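Local coordinates for endonuclease NucS (Thermococcus kodakarensis KOD1, PDB 5GKE), which binds double-stranded DNA as a magnesium-bearing mismatch restriction endonuclease, and probably also cuts the single-stranded ends of branched DNA, at residues A[33-38]-A[107-112]; A[143-148]-A[233-238]; A[6-11]-A[112-117]. The protein carries 1 engineered substitution. All blocks are in the same frame, centred on the assembly; numbering follows the deposited sequence.

Contact 1 (A[33-38]-A[107-112])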
ATOM      1  N   ILE A  33      21.879  -5.541  -2.723  1.00 21.32           N
ATOM      2  CA  ILE A  33      22.498  -6.098  -3.912  1.00 27.50           C
ATOM      3  C   ILE A  33      22.069  -5.337  -5.166  1.00 26.43           C
ATOM      4  O   ILE A  33      20.882  -5.089  -5.375  1.00 37.67           O
ATOM      5  CB  ILE A  33      22.130  -7.591  -4.058  1.00 36.19           C
ATOM      6  CG1 ILE A  33      22.789  -8.404  -2.937  1.00 33.18           C
ATOM      7  CG2 ILE A  33      22.493  -8.121  -5.436  1.00 15.59           C
ATOM      8  CD1 ILE A  33      22.334  -9.845  -2.899  1.00 33.79           C
ATOM      9  N   PHE A  34      23.039  -4.933  -5.981  1.00 33.84           N
ATOM     10  CA  PHE A  34      22.748  -4.445  -7.324  1.00 25.63           C
ATOM     11  C   PHE A  34      23.071  -5.589  -8.269  1.00 27.56           C
ATOM     12  O   PHE A  34      24.174  -6.120  -8.233  1.00 35.72           O
ATOM     13  CB  PHE A  34      23.575  -3.206  -7.694  1.00 26.69           C
ATOM     14  CG  PHE A  34      23.487  -2.061  -6.706  1.00 29.55           C
ATOM     15  CD1 PHE A  34      24.506  -1.122  -6.640  1.00 33.07           C
ATOM     16  CD2 PHE A  34      22.390  -1.892  -5.884  1.00 36.49           C
ATOM     17  CE1 PHE A  34      24.440  -0.058  -5.752  1.00 36.43           C
ATOM     18  CE2 PHE A  34      22.312  -0.824  -5.000  1.00 32.38           C
ATOM     19  CZ  PHE A  34      23.342   0.090  -4.930  1.00 41.13           C
ATOM     20  N   ALA A  35      22.125  -5.989  -9.107  1.00 25.66           N
ATOM     21  CA  ALA A  35      22.352  -7.165  -9.926  1.00 29.91           C
ATOM     22  C   ALA A  35      21.507  -7.181 -11.179  1.00 41.06           C
ATOM     23  O   ALA A  35      20.448  -6.572 -11.221  1.00 38.73           O
ATOM     24  CB  ALA A  35      22.076  -8.426  -9.112  1.00 27.66           C
ATOM     25  N   ARG A  36      21.974  -7.903 -12.190  1.00 33.48           N
ATOM     26  CA  ARG A  36      21.102  -8.310 -13.266  1.00 39.14           C
ATOM     27  C   ARG A  36      20.421  -9.585 -12.808  1.00 42.51           C
ATOM     28  O   ARG A  36      21.078 -10.525 -12.357  1.00 38.61           O
ATOM     29  CB  ARG A  36      21.863  -8.538 -14.570  1.00 36.39           C
ATOM     30  CG  ARG A  36      20.975  -8.428 -15.790  1.00 40.26           C
ATOM     31  CD  ARG A  36      21.511  -9.221 -16.958  1.00 53.47           C
ATOM     32  NE  ARG A  36      22.963  -9.163 -16.988  1.00 72.51           N
ATOM     33  CZ  ARG A  36      23.743 -10.229 -17.124  1.00 79.60           C
ATOM     34  NH1 ARG A  36      23.203 -11.437 -17.262  1.00 76.11           N
ATOM     35  NH2 ARG A  36      25.061 -10.083 -17.128  1.00 58.93           N
ATOM     36  N   CYS A  37      19.103  -9.635 -12.920  1.00 43.26           N
ATOM     37  CA  CYS A  37      18.394 -10.792 -12.396  1.00 40.54           C
ATOM     38  C   CYS A  37      17.098 -11.115 -13.118  1.00 39.05           C
ATOM     39  O   CYS A  37      16.600 -10.329 -13.922  1.00 37.32           O
ATOM     40  CB  CYS A  37      18.110 -10.591 -10.908  1.00 31.81           C
ATOM     41  SG  CYS A  37      17.099  -9.169 -10.522  1.00 37.58           S
ATOM     42  N   LYS A  38      16.600 -12.313 -12.843  1.00 38.16           N
ATOM     43  CA  LYS A  38      15.244 -12.723 -13.175  1.00 32.94           C
ATOM     44  C   LYS A  38      14.494 -12.978 -11.861  1.00 46.98           C
ATOM     45  O   LYS A  38      15.104 -13.377 -10.861  1.00 38.50           O
ATOM     46  CB  LYS A  38      15.248 -13.986 -14.042  1.00 39.73           C
ATOM     47  CG  LYS A  38      15.843 -13.838 -15.440  1.00 40.12           C
ATOM     48  CD  LYS A  38      15.992 -15.225 -16.043  1.00 52.48           C
ATOM     49  CE  LYS A  38      16.352 -15.204 -17.514  1.00 57.45           C
ATOM     50  NZ  LYS A  38      16.507 -16.609 -17.993  1.00 71.45           N
ATOM     51  N   VAL A 107      14.925 -15.140  -6.660  1.00 34.47           N
ATOM     52  CA  VAL A 107      15.705 -14.171  -7.425  1.00 33.00           C
ATOM     53  C   VAL A 107      16.982 -14.798  -7.952  1.00 34.60           C
ATOM     54  O   VAL A 107      17.931 -15.040  -7.198  1.00 35.41           O
ATOM     55  CB  VAL A 107      16.065 -12.927  -6.603  1.00 37.50           C
ATOM     56  CG1 VAL A 107      16.824 -11.935  -7.468  1.00 28.14           C
ATOM     57  CG2 VAL A 107      14.824 -12.287  -6.043  1.00 31.86           C
ATOM     58  N   GLU A 108      16.999 -15.032  -9.261  1.00 33.54           N
ATOM     59  CA  GLU A 108      18.154 -15.595  -9.932  1.00 32.00           C
ATOM     60  C   GLU A 108      19.174 -14.502 -10.202  1.00 36.36           C
ATOM     61  O   GLU A 108      18.909 -13.579 -10.969  1.00 41.82           O
ATOM     62  CB  GLU A 108      17.736 -16.255 -11.242  1.00 27.80           C
ATOM     63  CG  GLU A 108      18.862 -17.035 -11.913  1.00 50.14           C
ATOM     64  CD  GLU A 108      18.523 -17.496 -13.327  1.00 66.83           C
ATOM     65  OE1 GLU A 108      17.322 -17.517 -13.688  1.00 70.78           O
ATOM     66  OE2 GLU A 108      19.468 -17.833 -14.076  1.00 68.78           O
ATOM     67  N   LEU A 109      20.360 -14.612  -9.618  1.00 38.85           N
ATOM     68  CA  LEU A 109      21.351 -13.565  -9.807  1.00 36.19           C
ATOM     69  C   LEU A 109      22.231 -13.929 -10.989  1.00 42.25           C
ATOM     70  O   LEU A 109      23.069 -14.818 -10.891  1.00 41.02           O
ATOM     71  CB  LEU A 109      22.181 -13.401  -8.544  1.00 35.75           C
ATOM     72  CG  LEU A 109      21.357 -13.109  -7.295  1.00 31.65           C
ATOM     73  CD1 LEU A 109      22.214 -13.206  -6.044  1.00 24.02           C
ATOM     74  CD2 LEU A 109      20.750 -11.728  -7.405  1.00 33.41           C
ATOM     75  N   GLU A 110      22.044 -13.238 -12.105  1.00 41.38           N
ATOM     76  CA  GLU A 110      22.806 -13.539 -13.307  1.00 41.60           C
ATOM     77  C   GLU A 110      24.173 -12.873 -13.289  1.00 41.17           C
ATOM     78  O   GLU A 110      25.160 -13.478 -13.686  1.00 52.15           O
ATOM     79  CB  GLU A 110      22.030 -13.112 -14.543  1.00 47.03           C
ATOM     80  CG  GLU A 110      20.724 -13.846 -14.688  1.00 49.23           C
ATOM     81  CD  GLU A 110      19.924 -13.370 -15.871  1.00 54.90           C
ATOM     82  OE1 GLU A 110      19.752 -12.135 -16.016  1.00 42.90           O
ATOM     83  OE2 GLU A 110      19.477 -14.238 -16.658  1.00 59.41           O
ATOM     84  N   GLU A 111      24.212 -11.610 -12.879  1.00 40.30           N
ATOM     85  CA  GLU A 111      25.469 -10.926 -12.602  1.00 43.41           C
ATOM     86  C   GLU A 111      25.349 -10.000 -11.403  1.00 33.03           C
ATOM     87  O   GLU A 111      24.557  -9.070 -11.408  1.00 41.32           O
ATOM     88  CB  GLU A 111      25.915 -10.138 -13.829  1.00 53.35           C
ATOM     89  CG  GLU A 111      27.229  -9.406 -13.653  1.00 55.74           C
ATOM     90  CD  GLU A 111      27.707  -8.790 -14.954  1.00 90.53           C
ATOM     91  OE1 GLU A 111      27.002  -8.947 -15.979  1.00 90.29           O
ATOM     92  OE2 GLU A 111      28.786  -8.152 -14.955  1.00 82.27           O
ATOM     93  N   VAL A 112      26.156 -10.209 -10.384  1.00 34.90           N
ATOM     94  CA  VAL A 112      26.040  -9.336  -9.234  1.00 32.96           C
ATOM     95  C   VAL A 112      27.047  -8.188  -9.339  1.00 40.40           C
ATOM     96  O   VAL A 112      28.248  -8.399  -9.229  1.00 46.78           O
ATOM     97  CB  VAL A 112      26.248 -10.122  -7.927  1.00 30.33           C
ATOM     98  CG1 VAL A 112      26.259  -9.179  -6.729  1.00 20.67           C
ATOM     99  CG2 VAL A 112      25.172 -11.213  -7.786  1.00 30.59           C
TER
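The guanidinium of Arg36 lies over the bulge at Glu110 and Glu111, one of its faces covered by Glu111 CB and Glu110 C. Arg36 CG is anti to the backbone N (chi1 -158°), with the chain bent at chi3. NH1 rests 3.4 Å from Glu110 CB, while NH2 makes a salt bridge with Glu111 OE1, the two charged planes nearly square to each other (84°). Glu110 crosses the arginine at about a right angle; its OE1 touches Arg36 CD at 3.5 Å, pairs with NH1 only at long range, and is hydrogen-bonded to Ser51. This is a classic beta bulge in the antiparallel sheet of the PH-like domain: Arg36 O takes Glu110 N at 2.9 Å and, weakly, Glu111 N. An alanine at Arg36 would probably leave Glu111 OE1 without its salt-bridge mate and uncover Glu111 CB. On the reverse face the small Ala35 leaves room for Leu109, whose CD2 comes to 3.9 Å from Ala35 CB. Ile33 CG2 meets Val112 CG1 at 4.1 Å, and Cys37 CB rests on Val107 CG1. On the charged face, Lys38 runs beside Glu108, its CD 3.5 Å from Glu108 OE1, while Asn91 holds Glu108 OE2.

Contact 2 (A[143-148]-A[233-238])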
ATOM      1  N   PRO A 143     -16.017  18.559  21.160  1.00 47.82           N
ATOM      2  CA  PRO A 143     -17.142  18.044  20.362  1.00 52.39           C
ATOM      3  C   PRO A 143     -17.920  19.103  19.582  1.00 48.89           C
ATOM      4  O   PRO A 143     -18.625  18.760  18.631  1.00 59.07           O
ATOM      5  CB  PRO A 143     -18.045  17.378  21.414  1.00 54.83           C
ATOM      6  CG  PRO A 143     -17.487  17.786  22.756  1.00 50.86           C
ATOM      7  CD  PRO A 143     -16.040  18.034  22.533  1.00 40.40           C
ATOM      8  N   GLU A 144     -17.791  20.369  19.955  1.00 52.36           N
ATOM      9  CA  GLU A 144     -18.529  21.421  19.259  1.00 52.03           C
ATOM     10  C   GLU A 144     -17.985  21.675  17.854  1.00 51.62           C
ATOM     11  O   GLU A 144     -18.627  22.376  17.072  1.00 53.54           O
ATOM     12  CB  GLU A 144     -18.519  22.722  20.070  1.00 59.96           C
ATOM     13  CG  GLU A 144     -17.157  23.386  20.200  1.00 61.77           C
ATOM     14  CD  GLU A 144     -16.226  22.658  21.161  1.00 90.77           C
ATOM     15  OE1 GLU A 144     -16.697  21.730  21.865  1.00 73.67           O
ATOM     16  OE2 GLU A 144     -15.025  23.019  21.213  1.00 89.84           O
ATOM     17  N   VAL A 145     -16.816  21.111  17.531  1.00 51.76           N
ATOM     18  CA  VAL A 145     -16.327  21.123  16.146  1.00 51.09           C
ATOM     19  C   VAL A 145     -17.316  20.385  15.230  1.00 48.39           C
ATOM     20  O   VAL A 145     -17.368  20.633  14.030  1.00 58.24           O
ATOM     21  CB  VAL A 145     -14.915  20.481  15.988  1.00 44.10           C
ATOM     22  CG1 VAL A 145     -13.923  21.173  16.856  1.00 52.15           C
ATOM     23  CG2 VAL A 145     -14.943  18.998  16.317  1.00 45.16           C
ATOM     24  N   ILE A 146     -18.097  19.480  15.808  1.00 46.45           N
ATOM     25  CA  ILE A 146     -19.139  18.778  15.085  1.00 42.33           C
ATOM     26  C   ILE A 146     -20.403  19.635  15.086  1.00 52.11           C
ATOM     27  O   ILE A 146     -20.892  20.057  14.031  1.00 53.66           O
ATOM     28  CB  ILE A 146     -19.396  17.393  15.707  1.00 50.45           C
ATOM     29  CG1 ILE A 146     -18.122  16.552  15.632  1.00 40.74           C
ATOM     30  CG2 ILE A 146     -20.527  16.680  15.005  1.00 37.61           C
ATOM     31  CD1 ILE A 146     -17.612  16.365  14.218  1.00 39.58           C
ATOM     32  N   GLU A 147     -20.915  19.892  16.282  1.00 56.93           N
ATOM     33  CA  GLU A 147     -22.023  20.817  16.483  1.00 56.89           C
ATOM     34  C   GLU A 147     -22.281  20.932  17.981  1.00 55.96           C
ATOM     35  O   GLU A 147     -21.850  20.068  18.745  1.00 63.39           O
ATOM     36  CB  GLU A 147     -23.275  20.359  15.735  1.00 52.26           C
ATOM     37  CG  GLU A 147     -23.998  19.166  16.322  1.00 51.36           C
ATOM     38  CD  GLU A 147     -25.001  18.610  15.334  1.00 63.91           C
ATOM     39  OE1 GLU A 147     -25.897  17.840  15.731  1.00 46.84           O
ATOM     40  OE2 GLU A 147     -24.889  18.955  14.137  1.00 97.29           O
ATOM     41  N   PRO A 148     -22.951  22.014  18.414  1.00 55.76           N
ATOM     42  CA  PRO A 148     -23.179  22.206  19.852  1.00 52.59           C
ATOM     43  C   PRO A 148     -24.088  21.134  20.434  1.00 40.78           C
ATOM     44  O   PRO A 148     -25.024  20.695  19.769  1.00 61.31           O
ATOM     45  CB  PRO A 148     -23.849  23.585  19.926  1.00 54.19           C
ATOM     46  CG  PRO A 148     -23.522  24.253  18.635  1.00 50.93           C
ATOM     47  CD  PRO A 148     -23.467  23.148  17.627  1.00 57.14           C
ATOM     48  N   ARG A 233     -19.762  17.362   7.796  1.00 31.15           N
ATOM     49  CA  ARG A 233     -19.104  18.454   8.501  1.00 45.60           C
ATOM     50  C   ARG A 233     -17.658  18.530   8.019  1.00 45.05           C
ATOM     51  O   ARG A 233     -16.931  17.541   8.078  1.00 38.43           O
ATOM     52  CB  ARG A 233     -19.154  18.259  10.021  1.00 38.62           C
ATOM     53  CG  ARG A 233     -18.831  19.548  10.824  1.00 51.42           C
ATOM     54  CD  ARG A 233     -20.076  20.442  10.922  1.00 79.89           C
ATOM     55  NE  ARG A 233     -21.304  19.647  10.798  1.00 99.51           N
ATOM     56  CZ  ARG A 233     -22.541  20.143  10.770  1.00 97.97           C
ATOM     57  NH1 ARG A 233     -22.739  21.459  10.849  1.00103.91           N
ATOM     58  NH2 ARG A 233     -23.581  19.314  10.650  1.00 62.85           N
ATOM     59  N   LYS A 234     -17.263  19.694   7.514  1.00 35.30           N
ATOM     60  CA  LYS A 234     -15.894  19.914   7.066  1.00 40.96           C
ATOM     61  C   LYS A 234     -14.949  19.962   8.256  1.00 42.02           C
ATOM     62  O   LYS A 234     -15.143  20.745   9.180  1.00 51.44           O
ATOM     63  CB  LYS A 234     -15.792  21.211   6.263  1.00 47.71           C
ATOM     64  CG  LYS A 234     -14.370  21.623   5.859  1.00 47.59           C
ATOM     65  CD  LYS A 234     -14.377  22.569   4.639  1.00 56.82           C
ATOM     66  CE  LYS A 234     -15.181  21.964   3.473  1.00 70.55           C
ATOM     67  NZ  LYS A 234     -15.226  22.795   2.236  1.00 70.92           N
ATOM     68  N   LEU A 235     -13.949  19.088   8.255  1.00 42.52           N
ATOM     69  CA  LEU A 235     -12.905  19.130   9.270  1.00 44.04           C
ATOM     70  C   LEU A 235     -11.563  18.661   8.693  1.00 51.16           C
ATOM     71  O   LEU A 235     -11.496  17.623   8.038  1.00 43.69           O
ATOM     72  CB  LEU A 235     -13.304  18.267  10.463  1.00 48.29           C
ATOM     73  CG  LEU A 235     -12.478  18.454  11.728  1.00 42.43           C
ATOM     74  CD1 LEU A 235     -12.754  19.816  12.318  1.00 48.97           C
ATOM     75  CD2 LEU A 235     -12.796  17.355  12.722  1.00 39.29           C
ATOM     76  N   GLU A 236     -10.500  19.415   8.947  1.00 48.80           N
ATOM     77  CA  GLU A 236      -9.162  19.023   8.513  1.00 49.89           C
ATOM     78  C   GLU A 236      -8.438  18.283   9.628  1.00 46.53           C
ATOM     79  O   GLU A 236      -8.605  18.620  10.799  1.00 43.73           O
ATOM     80  CB  GLU A 236      -8.362  20.245   8.069  1.00 40.29           C
ATOM     81  CG  GLU A 236      -9.088  21.099   7.047  1.00 52.20           C
ATOM     82  CD  GLU A 236      -8.190  21.536   5.905  1.00 87.00           C
ATOM     83  OE1 GLU A 236      -7.873  22.745   5.822  1.00101.92           O
ATOM     84  OE2 GLU A 236      -7.807  20.670   5.087  1.00 84.92           O
ATOM     85  N   PRO A 237      -7.658  17.249   9.278  1.00 41.49           N
ATOM     86  CA  PRO A 237      -6.866  16.592  10.324  1.00 40.04           C
ATOM     87  C   PRO A 237      -5.893  17.594  10.940  1.00 47.65           C
ATOM     88  O   PRO A 237      -5.234  18.334  10.215  1.00 45.63           O
ATOM     89  CB  PRO A 237      -6.133  15.469   9.576  1.00 32.74           C
ATOM     90  CG  PRO A 237      -6.145  15.884   8.148  1.00 31.15           C
ATOM     91  CD  PRO A 237      -7.412  16.673   7.946  1.00 42.35           C
ATOM     92  N   PRO A 238      -5.843  17.663  12.272  1.00 42.97           N
ATOM     93  CA  PRO A 238      -4.954  18.624  12.923  1.00 48.14           C
ATOM     94  C   PRO A 238      -3.480  18.195  12.882  1.00 47.09           C
ATOM     95  O   PRO A 238      -3.177  17.019  13.092  1.00 41.09           O
ATOM     96  CB  PRO A 238      -5.481  18.651  14.357  1.00 45.62           C
ATOM     97  CG  PRO A 238      -5.972  17.256  14.584  1.00 52.77           C
ATOM     98  CD  PRO A 238      -6.534  16.800  13.246  1.00 52.28           C
TER
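Arg233 reaches across the backbone carbonyls of Val145 and Ile146, carbon first and charge last. CG stands anti to the backbone N (chi1 -164°), and this sets it 3.7 Å from Val145 O; a bend at chi2 (82°) brings CD within 3.2 Å of Ile146 O, and a second bend, at chi3, follows at NE. That carbonyl oxygen sits over one face of the guanidinium, so although it is 3.3 Å from Arg233 NE the angle is too poor for a hydrogen bond. Glu147 crosses the arginine at about a right angle, its carboxylate turned 82° from the guanidinium plane. Its OE2 lies 3.7 Å from Arg233 NH2 but well out of that plane, a long salt bridge of charges alone; Glu147 OE1 has its firmer partner in Arg209. The contact lies in the PDDEXK-clan nuclease domain, where the 3-10 turn following helix 132-141 meets the end of strand 231-234, an edge strand of the chain's mixed sheet, and the residue just past it. The CB of Ile146 is directed away from 233-238, and its side chain packs on Ile139 of that helix and on Ile211 and Val213 of strand 208-214. Leu235 does the reverse: its CB is directed at the turn, and its CD1 meets Val145 CB at 4.3 Å. The magnesium ion, held by Glu179 and Gln192, is about 13 Å from the side chain of Ile146.

Contact 3 (A[6-11]-A[112-117])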
ATOM      1  N   VAL A   6      29.673  -0.782   7.402  1.00 27.26           N
ATOM      2  CA  VAL A   6      29.403  -1.133   6.009  1.00 27.60           C
ATOM      3  C   VAL A   6      30.511  -1.965   5.373  1.00 26.89           C
ATOM      4  O   VAL A   6      31.682  -1.689   5.546  1.00 41.71           O
ATOM      5  CB  VAL A   6      29.185   0.147   5.129  1.00 36.70           C
ATOM      6  CG1 VAL A   6      29.007  -0.203   3.641  1.00 18.51           C
ATOM      7  CG2 VAL A   6      28.003   0.941   5.625  1.00 34.97           C
ATOM      8  N   THR A   7      30.116  -2.972   4.606  1.00 33.29           N
ATOM      9  CA  THR A   7      31.037  -3.764   3.814  1.00 29.43           C
ATOM     10  C   THR A   7      30.545  -3.768   2.374  1.00 24.90           C
ATOM     11  O   THR A   7      29.380  -3.994   2.129  1.00 39.92           O
ATOM     12  CB  THR A   7      31.124  -5.209   4.333  1.00 40.62           C
ATOM     13  OG1 THR A   7      31.179  -5.211   5.762  1.00 38.70           O
ATOM     14  CG2 THR A   7      32.331  -5.897   3.779  1.00 23.40           C
ATOM     15  N   VAL A   8      31.422  -3.506   1.421  1.00 32.57           N
ATOM     16  CA  VAL A   8      31.002  -3.365   0.040  1.00 32.89           C
ATOM     17  C   VAL A   8      31.936  -4.159  -0.823  1.00 38.64           C
ATOM     18  O   VAL A   8      33.148  -4.020  -0.703  1.00 50.66           O
ATOM     19  CB  VAL A   8      31.027  -1.887  -0.443  1.00 34.02           C
ATOM     20  CG1 VAL A   8      30.690  -1.805  -1.920  1.00 28.30           C
ATOM     21  CG2 VAL A   8      30.074  -1.045   0.344  1.00 34.19           C
ATOM     22  N   ILE A   9      31.389  -4.989  -1.693  1.00 29.84           N
ATOM     23  CA  ILE A   9      32.205  -5.626  -2.712  1.00 23.44           C
ATOM     24  C   ILE A   9      31.554  -5.482  -4.075  1.00 37.06           C
ATOM     25  O   ILE A   9      30.395  -5.838  -4.260  1.00 33.22           O
ATOM     26  CB  ILE A   9      32.415  -7.111  -2.434  1.00 34.80           C
ATOM     27  CG1 ILE A   9      33.102  -7.312  -1.085  1.00 33.39           C
ATOM     28  CG2 ILE A   9      33.239  -7.745  -3.546  1.00 32.10           C
ATOM     29  CD1 ILE A   9      33.328  -8.756  -0.771  1.00 33.48           C
ATOM     30  N   THR A  10      32.313  -4.968  -5.031  1.00 30.58           N
ATOM     31  CA  THR A  10      31.847  -4.859  -6.399  1.00 26.35           C
ATOM     32  C   THR A  10      32.300  -6.073  -7.180  1.00 25.89           C
ATOM     33  O   THR A  10      33.346  -6.650  -6.886  1.00 50.95           O
ATOM     34  CB  THR A  10      32.353  -3.569  -7.065  1.00 35.07           C
ATOM     35  OG1 THR A  10      33.779  -3.479  -6.914  1.00 51.20           O
ATOM     36  CG2 THR A  10      31.700  -2.355  -6.401  1.00 30.75           C
ATOM     37  N   SER A  11      31.479  -6.479  -8.141  1.00 42.85           N
ATOM     38  CA  SER A  11      31.737  -7.652  -8.978  1.00 29.51           C
ATOM     39  C   SER A  11      32.196  -8.866  -8.180  1.00 39.35           C
ATOM     40  O   SER A  11      33.204  -9.485  -8.514  1.00 46.67           O
ATOM     41  CB  SER A  11      32.783  -7.317 -10.032  1.00 36.70           C
ATOM     42  OG  SER A  11      32.446  -6.120 -10.697  1.00 49.85           O
ATOM     43  N   VAL A 112      26.156 -10.209 -10.384  1.00 34.90           N
ATOM     44  CA  VAL A 112      26.040  -9.336  -9.234  1.00 32.96           C
ATOM     45  C   VAL A 112      27.047  -8.188  -9.339  1.00 40.40           C
ATOM     46  O   VAL A 112      28.248  -8.399  -9.229  1.00 46.78           O
ATOM     47  CB  VAL A 112      26.248 -10.122  -7.927  1.00 30.33           C
ATOM     48  CG1 VAL A 112      26.259  -9.179  -6.729  1.00 20.67           C
ATOM     49  CG2 VAL A 112      25.172 -11.213  -7.786  1.00 30.59           C
ATOM     50  N   TYR A 113      26.556  -6.973  -9.550  1.00 40.39           N
ATOM     51  CA  TYR A 113      27.439  -5.813  -9.694  1.00 32.07           C
ATOM     52  C   TYR A 113      27.957  -5.333  -8.351  1.00 30.89           C
ATOM     53  O   TYR A 113      29.077  -4.842  -8.233  1.00 33.49           O
ATOM     54  CB  TYR A 113      26.722  -4.654 -10.379  1.00 33.26           C
ATOM     55  CG  TYR A 113      26.004  -5.000 -11.659  1.00 46.50           C
ATOM     56  CD1 TYR A 113      26.710  -5.383 -12.797  1.00 30.01           C
ATOM     57  CD2 TYR A 113      24.614  -4.909 -11.745  1.00 35.06           C
ATOM     58  CE1 TYR A 113      26.050  -5.692 -13.982  1.00 36.41           C
ATOM     59  CE2 TYR A 113      23.953  -5.212 -12.926  1.00 32.59           C
ATOM     60  CZ  TYR A 113      24.675  -5.600 -14.038  1.00 38.59           C
ATOM     61  OH  TYR A 113      24.023  -5.898 -15.207  1.00 47.53           O
ATOM     62  N   MET A 114      27.121  -5.429  -7.335  1.00 32.88           N
ATOM     63  CA  MET A 114      27.562  -5.059  -6.003  1.00 34.53           C
ATOM     64  C   MET A 114      26.795  -5.857  -4.959  1.00 33.40           C
ATOM     65  O   MET A 114      25.626  -6.189  -5.159  1.00 38.97           O
ATOM     66  CB  MET A 114      27.380  -3.554  -5.773  1.00 29.14           C
ATOM     67  CG  MET A 114      28.043  -3.045  -4.507  1.00 28.85           C
ATOM     68  SD  MET A 114      27.407  -1.440  -3.986  1.00 57.93           S
ATOM     69  CE  MET A 114      25.959  -1.993  -3.065  1.00 45.72           C
ATOM     70  N   VAL A 115      27.463  -6.167  -3.857  1.00 30.29           N
ATOM     71  CA  VAL A 115      26.807  -6.703  -2.676  1.00 24.85           C
ATOM     72  C   VAL A 115      27.314  -5.916  -1.478  1.00 25.06           C
ATOM     73  O   VAL A 115      28.477  -5.540  -1.420  1.00 40.29           O
ATOM     74  CB  VAL A 115      27.071  -8.220  -2.496  1.00 28.77           C
ATOM     75  CG1 VAL A 115      28.554  -8.525  -2.553  1.00 33.15           C
ATOM     76  CG2 VAL A 115      26.491  -8.707  -1.189  1.00 26.27           C
ATOM     77  N   SER A 116      26.439  -5.647  -0.525  1.00 31.50           N
ATOM     78  CA  SER A 116      26.826  -4.835   0.612  1.00 33.73           C
ATOM     79  C   SER A 116      26.114  -5.265   1.870  1.00 36.93           C
ATOM     80  O   SER A 116      24.959  -5.719   1.842  1.00 32.13           O
ATOM     81  CB  SER A 116      26.540  -3.353   0.346  1.00 33.96           C
ATOM     82  OG  SER A 116      25.136  -3.125   0.278  1.00 51.95           O
ATOM     83  N   VAL A 117      26.815  -5.111   2.980  1.00 29.03           N
ATOM     84  CA  VAL A 117      26.260  -5.425   4.273  1.00 26.57           C
ATOM     85  C   VAL A 117      26.266  -4.158   5.088  1.00 35.49           C
ATOM     86  O   VAL A 117      27.306  -3.524   5.261  1.00 41.57           O
ATOM     87  CB  VAL A 117      27.053  -6.536   4.980  1.00 32.39           C
ATOM     88  CG1 VAL A 117      26.599  -6.691   6.415  1.00 24.20           C
ATOM     89  CG2 VAL A 117      26.901  -7.834   4.228  1.00 25.38           C
TER
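Thr7 with Val117 and Ile9 with Val115 are hydrogen-bonded pairs, and Val8 with Ser116 and Thr10 with Met114 non-hydrogen-bonded pairs, of two antiparallel strands whose axes approach to 4.7 Å and run at 168° to each other, with Ser11 N still reaching Tyr113 O at 2.9 Å from well above the carbonyl plane (56° out of it). On the face of Val8 and Met114, Val8 reaches diagonally to Met114 from the adjacent pair, its CG1 3.9 Å from Met114 SD and the two side chains crossing obliquely. Thr10, directly opposite, brings CG2 to 4.2 Å from Met114 CG. Ser116 rests its CB 3.4 Å from Thr7 O, and its OG is hydrogen-bonded to Thr32 O. On the reverse face, with chi1 at 52°, Val115 CG1 stands between its backbone N and carbonyl carbon, which brings it to 4.1 Å from Ile9 CB and 3.7 Å from Ile9 O. Thr7 stands next to Val117 on this face, its OG1 bonded to Arg119. Helix 14-27 covers this side, with Leu20 packing on Ile9, Val115 and Val117. The Val8 face turns to the second subunit, whose Thr10 meets Val8 and whose Phe34 meets Ser116. Strand 30-42 flanks strand 111-118 along its other edge, where Tyr113 and Met114 both oppose Phe34 in a classic beta bulge.

From the N terminus, strand 6-10 opens the loop that contact 3 closes a hundred residues later on strand 111-118. Contact 1 is nested within it, beginning on strand 30-42 and closing at 107-112, where it joins that strand both to strand 103-109 and to the start of strand 111-118; the two contacts share Val112. Their centres lie 12 Å apart in one sheet, where strand 111-118 runs between strands 6-10 and 30-42; both reach the second subunit. Contact 2 follows in series: it opens only after both have closed, and joins the turn after helix 132-141 to strand 231-234 of the nuclease domain. It lies about 53 Å, centre to centre, from either of the others, across the chain's centre.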